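Long-range contacts in mercuric reductase (Metallosphaera sedula, PDB 4YWO), which probably uses NADPH, through a bound FAD, to reduce mercuric ion to elemental mercury, working as a homodimeric pyridine nucleotide-disulfide oxidoreductase: residues Ala25-Ala30 / Ala317-Ser322; Ala68-Lys72 / Ser194-Val198. All blocks are in the same frame, centred on the assembly; numbering follows the deposited sequence.

Contact 1 of 2, residues Ala25-Ala30 / Ala317-Ser322; sequences AAGFAA and AGRQGS. With FAD (flavin-adenine dinucleotide), chain B.
The backbones of A26 and G321 come within 4.3 Å of each other, CA to CA, where segments 25-30 and 317-322 cross at -38°, their axes 7.0 Å apart. This is the closest backbone approach of the contact, made where alanines of 25-30 face A317, G318 and G321. G321, with no side chain, lets its CA lie 3.4 Å from A26 O in a CA-H...O contact with an angle of 155° at the hydrogen. In the reverse direction the CA of A26 makes a second, more bent CA-H...O contact with A317 O, while the methyl CB of A26 lies 3.4 Å from the same oxygen. These carbonyls already accept helical bonds, from A30 N and G321 N. At the deep end A25 CB and A317 CB meet at 4.1 Å beside the FAD pyrophosphate, whose O1P accepts a hydrogen bond from A26 N at 3.2 Å, while A317 CB flanks O2P. The A29/S322 side is more hydrated: a water bridges A29 O and S322 OG, although A29 CB still lies 3.2 Å from G318 O. G27 belongs to a GxGxxG pattern of Rossmann type, consistent with helix 25-36 following strand 16-21 of the five-stranded parallel sheet; helix 314-330 packs alongside it, following edge strand 301-303 in the chain.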
loop_
_atom_site.group_PDB
_atom_site.type_symbol
_atom_site.label_atom_id
_atom_site.label_comp_id
_atom_site.label_asym_id
_atom_site.label_seq_id
_atom_site.Cartn_x
_atom_site.Cartn_y
_atom_site.Cartn_z
ATOM N N ALA A 25 24.772 2.355 -0.443
ATOM C CA ALA A 25 23.664 3.135 0.100
ATOM C C ALA A 25 24.067 3.951 1.331
ATOM O O ALA A 25 23.796 5.152 1.410
ATOM C CB ALA A 25 22.546 2.135 0.539
ATOM N N ALA A 26 24.767 3.320 2.286
ATOM C CA ALA A 26 25.222 4.040 3.475
ATOM C C ALA A 26 26.219 5.161 3.115
ATOM O O ALA A 26 26.160 6.266 3.669
ATOM C CB ALA A 26 25.751 3.107 4.522
ATOM N N GLY A 27 27.229 4.831 2.273
ATOM C CA GLY A 27 28.239 5.771 1.954
ATOM C C GLY A 27 27.732 6.958 1.146
ATOM O O GLY A 27 28.123 8.111 1.393
ATOM N N PHE A 28 26.807 6.650 0.248
ATOM C CA PHE A 28 26.153 7.770 -0.444
ATOM C C PHE A 28 25.348 8.694 0.427
ATOM O O PHE A 28 25.428 9.956 0.238
ATOM C CB PHE A 28 25.259 7.303 -1.642
ATOM C CG PHE A 28 25.980 7.344 -2.941
ATOM C CD1 PHE A 28 26.837 6.317 -3.314
ATOM C CD2 PHE A 28 25.876 8.423 -3.803
ATOM C CE1 PHE A 28 27.532 6.328 -4.504
ATOM C CE2 PHE A 28 26.588 8.460 -4.974
ATOM C CZ PHE A 28 27.409 7.431 -5.362
ATOM N N ALA A 29 24.599 8.145 1.348
ATOM C CA ALA A 29 23.845 8.913 2.288
ATOM C C ALA A 29 24.780 9.776 3.128
ATOM O O ALA A 29 24.510 10.976 3.326
ATOM C CB ALA A 29 23.011 8.030 3.108
ATOM N N ALA A 30 25.953 9.204 3.534
ATOM C CA ALA A 30 26.924 9.984 4.260
ATOM C C ALA A 30 27.463 11.104 3.424
ATOM O O ALA A 30 27.683 12.191 3.968
ATOM C CB ALA A 30 28.059 9.042 4.741
ATOM N N ALA A 317 20.305 1.258 5.850
ATOM C CA ALA A 317 21.742 1.625 5.562
ATOM C C ALA A 317 21.835 3.133 5.245
ATOM O O ALA A 317 22.681 3.830 5.813
ATOM C CB ALA A 317 22.285 0.770 4.432
ATOM N N GLY A 318 20.890 3.661 4.438
ATOM C CA GLY A 318 20.834 5.059 4.114
ATOM C C GLY A 318 20.689 5.907 5.364
ATOM O O GLY A 318 21.418 6.875 5.582
ATOM N N ARG A 319 19.674 5.631 6.149
ATOM C CA ARG A 319 19.410 6.357 7.401
ATOM C C ARG A 319 20.624 6.347 8.320
ATOM O O ARG A 319 20.980 7.462 8.835
ATOM C CB ARG A 319 18.243 5.811 8.144
ATOM C CG ARG A 319 17.816 6.641 9.336
ATOM C CD ARG A 319 17.130 7.874 8.772
ATOM N NE ARG A 319 16.946 8.972 9.700
ATOM C CZ ARG A 319 17.017 10.261 9.343
ATOM N NH1 ARG A 319 17.450 10.633 8.121
ATOM N NH2 ARG A 319 16.748 11.154 10.240
ATOM N N GLN A 320 21.263 5.176 8.533
ATOM C CA GLN A 320 22.499 5.075 9.358
ATOM C C GLN A 320 23.614 5.899 8.747
ATOM O O GLN A 320 24.352 6.565 9.536
ATOM C CB GLN A 320 22.843 3.641 9.567
ATOM C CG GLN A 320 21.883 2.809 10.393
ATOM C CD GLN A 320 22.245 1.417 10.492
ATOM O OE1 GLN A 320 22.871 0.835 9.529
ATOM N NE2 GLN A 320 21.815 0.752 11.536
ATOM N N GLY A 321 23.807 5.929 7.409
ATOM C CA GLY A 321 24.905 6.720 6.818
ATOM C C GLY A 321 24.653 8.210 7.114
ATOM O O GLY A 321 25.539 8.949 7.511
ATOM N N SER A 322 23.366 8.684 7.013
ATOM C CA SER A 322 23.063 10.039 7.394
ATOM C C SER A 322 23.284 10.358 8.821
ATOM O O SER A 322 23.852 11.451 9.109
ATOM C CB SER A 322 21.550 10.427 7.060
ATOM O OG SER A 322 21.316 10.317 5.639
HETATM P PA FAD B . 27.250 -1.888 0.360
HETATM O O1A FAD B . 26.304 -1.184 -0.584
HETATM O O2A FAD B . 27.789 -3.254 0.007
HETATM O O5B FAD B . 28.498 -0.911 0.642
HETATM C C5B FAD B . 29.835 -1.389 0.510
HETATM C C4B FAD B . 30.507 -0.698 -0.670
HETATM O O4B FAD B . 31.742 -0.114 -0.249
HETATM C C3B FAD B . 30.813 -1.685 -1.785
HETATM O O3B FAD B . 30.136 -1.297 -2.984
HETATM C C2B FAD B . 32.313 -1.634 -1.996
HETATM O O2B FAD B . 32.606 -1.214 -3.332
HETATM C C1B FAD B . 32.850 -0.618 -1.000
HETATM N N9A FAD B . 33.818 -1.274 -0.087
HETATM C C8A FAD B . 33.597 -2.399 0.617
HETATM N N7A FAD B . 34.685 -2.736 1.356
HETATM C C5A FAD B . 35.633 -1.809 1.125
HETATM C C6A FAD B . 37.021 -1.564 1.584
HETATM N N6A FAD B . 37.628 -2.400 2.461
HETATM N N1A FAD B . 37.661 -0.477 1.098
HETATM C C2A FAD B . 37.069 0.362 0.226
HETATM N N3A FAD B . 35.814 0.200 -0.231
HETATM C C4A FAD B . 35.057 -0.848 0.173
HETATM N N1 FAD B . 17.326 -4.491 1.062
HETATM C C2 FAD B . 16.101 -3.910 1.034
HETATM O O2 FAD B . 15.849 -3.002 1.856
HETATM N N3 FAD B . 15.145 -4.271 0.159
HETATM C C4 FAD B . 15.335 -5.233 -0.751
HETATM O O4 FAD B . 14.426 -5.546 -1.551
HETATM C C4X FAD B . 16.649 -5.920 -0.788
HETATM N N5 FAD B . 16.921 -6.902 -1.676
HETATM C C5X FAD B . 18.130 -7.510 -1.685
HETATM C C6 FAD B . 18.387 -8.517 -2.608
HETATM C C7 FAD B . 19.627 -9.147 -2.624
HETATM C C7M FAD B . 19.903 -10.239 -3.625
HETATM C C8 FAD B . 20.680 -8.745 -1.655
HETATM C C8M FAD B . 22.021 -9.429 -1.675
HETATM C C9 FAD B . 20.427 -7.739 -0.731
HETATM C C9A FAD B . 19.189 -7.108 -0.715
HETATM N N10 FAD B . 18.924 -6.087 0.219
HETATM C C10 FAD B . 17.656 -5.476 0.201
HETATM C "C1'" FAD B . 19.943 -5.671 1.185
HETATM C "C2'" FAD B . 20.572 -4.361 0.728
HETATM O "O2'" FAD B . 21.011 -4.489 -0.629
HETATM C "C3'" FAD B . 21.756 -3.985 1.611
HETATM O "O3'" FAD B . 21.354 -4.013 2.985
HETATM C "C4'" FAD B . 22.279 -2.597 1.262
HETATM O "O4'" FAD B . 22.856 -2.619 -0.047
HETATM C "C5'" FAD B . 23.325 -2.137 2.271
HETATM O "O5'" FAD B . 24.171 -1.161 1.668
HETATM P P FAD B . 25.592 -0.793 2.327
HETATM O O1P FAD B . 26.075 0.501 1.716
HETATM O O2P FAD B . 25.465 -0.916 3.826
HETATM O O3P FAD B . 26.542 -1.982 1.803
HETATM O O HOH W 1 21.929 11.780 3.585
#

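Contact 2 of 2, residues Ala68-Lys72 / Ser194-Val198; sequences AEIYK and SRMKV
R195 lays its guanidinium beneath the aliphatic chain of K72, whose CD sits 3.1 Å above the plane, offset toward the rim, and 3.4 Å from R195 NE. The arginine belongs to a type I turn from S194 to K197, part of the Schellman motif that ends helix 184-194, with K197 at positive phi as its C-prime residue. Helix 58-78, which carries the FAD-binding K62, thus meets the turn leading into strand 199-203 of the four-stranded parallel sheet. The K72 chain leaves its helix with chi1 at 175° and bends at chi2, which brings its methylenes across the arginine at about a right angle, while NZ stays 5.3 Å from R195 NH2. D228 probably offsets the like charges: it forms a salt bridge with R195 NE and a long, weak ion pair with K72 NZ. NH1 of R195 lies obliquely by E69, 3.6 Å from its CA, and is hydrogen-bonded to Q348; together with the D228 salt bridge this probably limits rotation of the group. Nearer the turn, A68 CB packs on R195 CB at 3.8 Å, and M196 CE touches the same methyl. One water joins the backbones, donating to A68 O at 2.8 Å and to R195 O at 2.6 Å.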
loop_
_atom_site.group_PDB
_atom_site.type_symbol
_atom_site.label_atom_id
_atom_site.label_comp_id
_atom_site.label_asym_id
_atom_site.label_seq_id
_atom_site.Cartn_x
_atom_site.Cartn_y
_atom_site.Cartn_z
ATOM N N ALA A 68 8.479 -12.301 -13.252
ATOM C CA ALA A 68 7.951 -13.583 -12.882
ATOM C C ALA A 68 6.398 -13.515 -12.617
ATOM O O ALA A 68 5.646 -14.420 -12.983
ATOM C CB ALA A 68 8.645 -14.235 -11.773
ATOM N N GLU A 69 6.021 -12.542 -11.826
ATOM C CA GLU A 69 4.653 -12.325 -11.464
ATOM C C GLU A 69 3.732 -12.062 -12.664
ATOM O O GLU A 69 2.623 -12.621 -12.728
ATOM C CB GLU A 69 4.533 -11.184 -10.432
ATOM C CG GLU A 69 3.095 -10.807 -10.138
ATOM C CD GLU A 69 2.495 -9.596 -10.951
ATOM O OE1 GLU A 69 3.184 -8.527 -11.100
ATOM O OE2 GLU A 69 1.256 -9.690 -11.376
ATOM N N ILE A 70 4.098 -11.207 -13.561
ATOM C CA ILE A 70 3.164 -10.846 -14.658
ATOM C C ILE A 70 2.999 -12.039 -15.605
ATOM O O ILE A 70 1.935 -12.282 -16.108
ATOM C CB ILE A 70 3.540 -9.577 -15.414
ATOM C CG1 ILE A 70 4.886 -9.666 -16.116
ATOM C CG2 ILE A 70 3.541 -8.384 -14.449
ATOM C CD1 ILE A 70 5.309 -8.444 -16.870
ATOM N N TYR A 71 4.067 -12.810 -15.775
ATOM C CA TYR A 71 3.915 -14.020 -16.619
ATOM C C TYR A 71 3.090 -15.048 -15.936
ATOM O O TYR A 71 2.292 -15.790 -16.653
ATOM C CB TYR A 71 5.296 -14.627 -17.077
ATOM C CG TYR A 71 5.890 -13.962 -18.244
ATOM C CD1 TYR A 71 6.554 -12.756 -18.158
ATOM C CD2 TYR A 71 5.840 -14.551 -19.521
ATOM C CE1 TYR A 71 7.062 -12.095 -19.261
ATOM C CE2 TYR A 71 6.374 -13.893 -20.601
ATOM C CZ TYR A 71 6.953 -12.725 -20.538
ATOM O OH TYR A 71 7.482 -12.033 -21.616
ATOM N N LYS A 72 3.229 -15.248 -14.619
ATOM C CA LYS A 72 2.416 -16.184 -13.871
ATOM C C LYS A 72 0.939 -15.799 -14.046
ATOM O O LYS A 72 0.098 -16.678 -14.304
ATOM C CB LYS A 72 2.809 -16.244 -12.389
ATOM C CG LYS A 72 1.866 -17.155 -11.594
ATOM C CD LYS A 72 2.444 -17.958 -10.498
ATOM C CE LYS A 72 1.480 -18.961 -9.768
ATOM N NZ LYS A 72 1.100 -20.024 -10.683
ATOM N N SER A 194 11.244 -20.832 -9.668
ATOM C CA SER A 194 10.102 -21.732 -9.935
ATOM C C SER A 194 9.128 -21.162 -10.952
ATOM O O SER A 194 8.610 -21.873 -11.833
ATOM C CB SER A 194 9.436 -22.152 -8.649
ATOM O OG SER A 194 8.798 -21.095 -8.001
ATOM N N ARG A 195 8.982 -19.857 -10.965
ATOM C CA ARG A 195 8.078 -19.141 -11.909
ATOM C C ARG A 195 8.743 -18.982 -13.276
ATOM O O ARG A 195 8.248 -18.327 -14.185
ATOM C CB ARG A 195 7.611 -17.812 -11.295
ATOM C CG ARG A 195 6.673 -18.019 -10.155
ATOM C CD ARG A 195 6.180 -16.663 -9.628
ATOM N NE ARG A 195 5.083 -16.841 -8.670
ATOM C CZ ARG A 195 4.218 -15.853 -8.309
ATOM N NH1 ARG A 195 4.441 -14.628 -8.701
ATOM N NH2 ARG A 195 3.180 -16.226 -7.552
ATOM N N MET A 196 10.006 -19.454 -13.342
ATOM C CA MET A 196 10.702 -19.584 -14.682
ATOM C C MET A 196 10.828 -21.014 -15.160
ATOM O O MET A 196 11.769 -21.292 -15.955
ATOM C CB MET A 196 11.976 -18.881 -14.655
ATOM C CG MET A 196 11.740 -17.447 -14.364
ATOM S SD MET A 196 13.187 -16.535 -14.220
ATOM C CE MET A 196 12.456 -14.908 -13.737
ATOM N N LYS A 197 9.969 -21.896 -14.688
ATOM C CA LYS A 197 9.914 -23.283 -15.047
ATOM C C LYS A 197 11.182 -24.065 -14.645
ATOM O O LYS A 197 11.635 -24.965 -15.342
ATOM C CB LYS A 197 9.728 -23.365 -16.579
ATOM C CG LYS A 197 8.757 -24.402 -17.035
ATOM C CD LYS A 197 8.874 -24.512 -18.552
ATOM C CE LYS A 197 7.865 -25.489 -19.125
ATOM N NZ LYS A 197 7.749 -26.722 -18.316
ATOM N N VAL A 198 11.747 -23.765 -13.508
ATOM C CA VAL A 198 12.926 -24.431 -12.923
ATOM C C VAL A 198 12.357 -25.211 -11.748
ATOM O O VAL A 198 11.564 -24.670 -10.937
ATOM C CB VAL A 198 14.033 -23.441 -12.454
ATOM C CG1 VAL A 198 15.154 -24.144 -11.733
ATOM C CG2 VAL A 198 14.528 -22.586 -13.624
HETATM O O HOH W 2 6.223 -16.786 -14.458
#

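In the fold
Contact 1 is a buried helix-helix crossing, whereas contact 2, partly buried and farther from the chain's centre, sets a long helix against the turn after another. Their centres lie about 34 Å apart on opposite sides of that centre, and they share no helix or strand; along the chain contact 2 is nested within the loop closed by contact 1. The chemistry follows the setting. Small residues let backbones approach closely next to FAD in 25-30/317-322, while in 68-72/194-198 an arginine packs its flat group under a lysine's methylenes, its charge met by D228 and one N-H taken by Q348. Each is also bridged by one water.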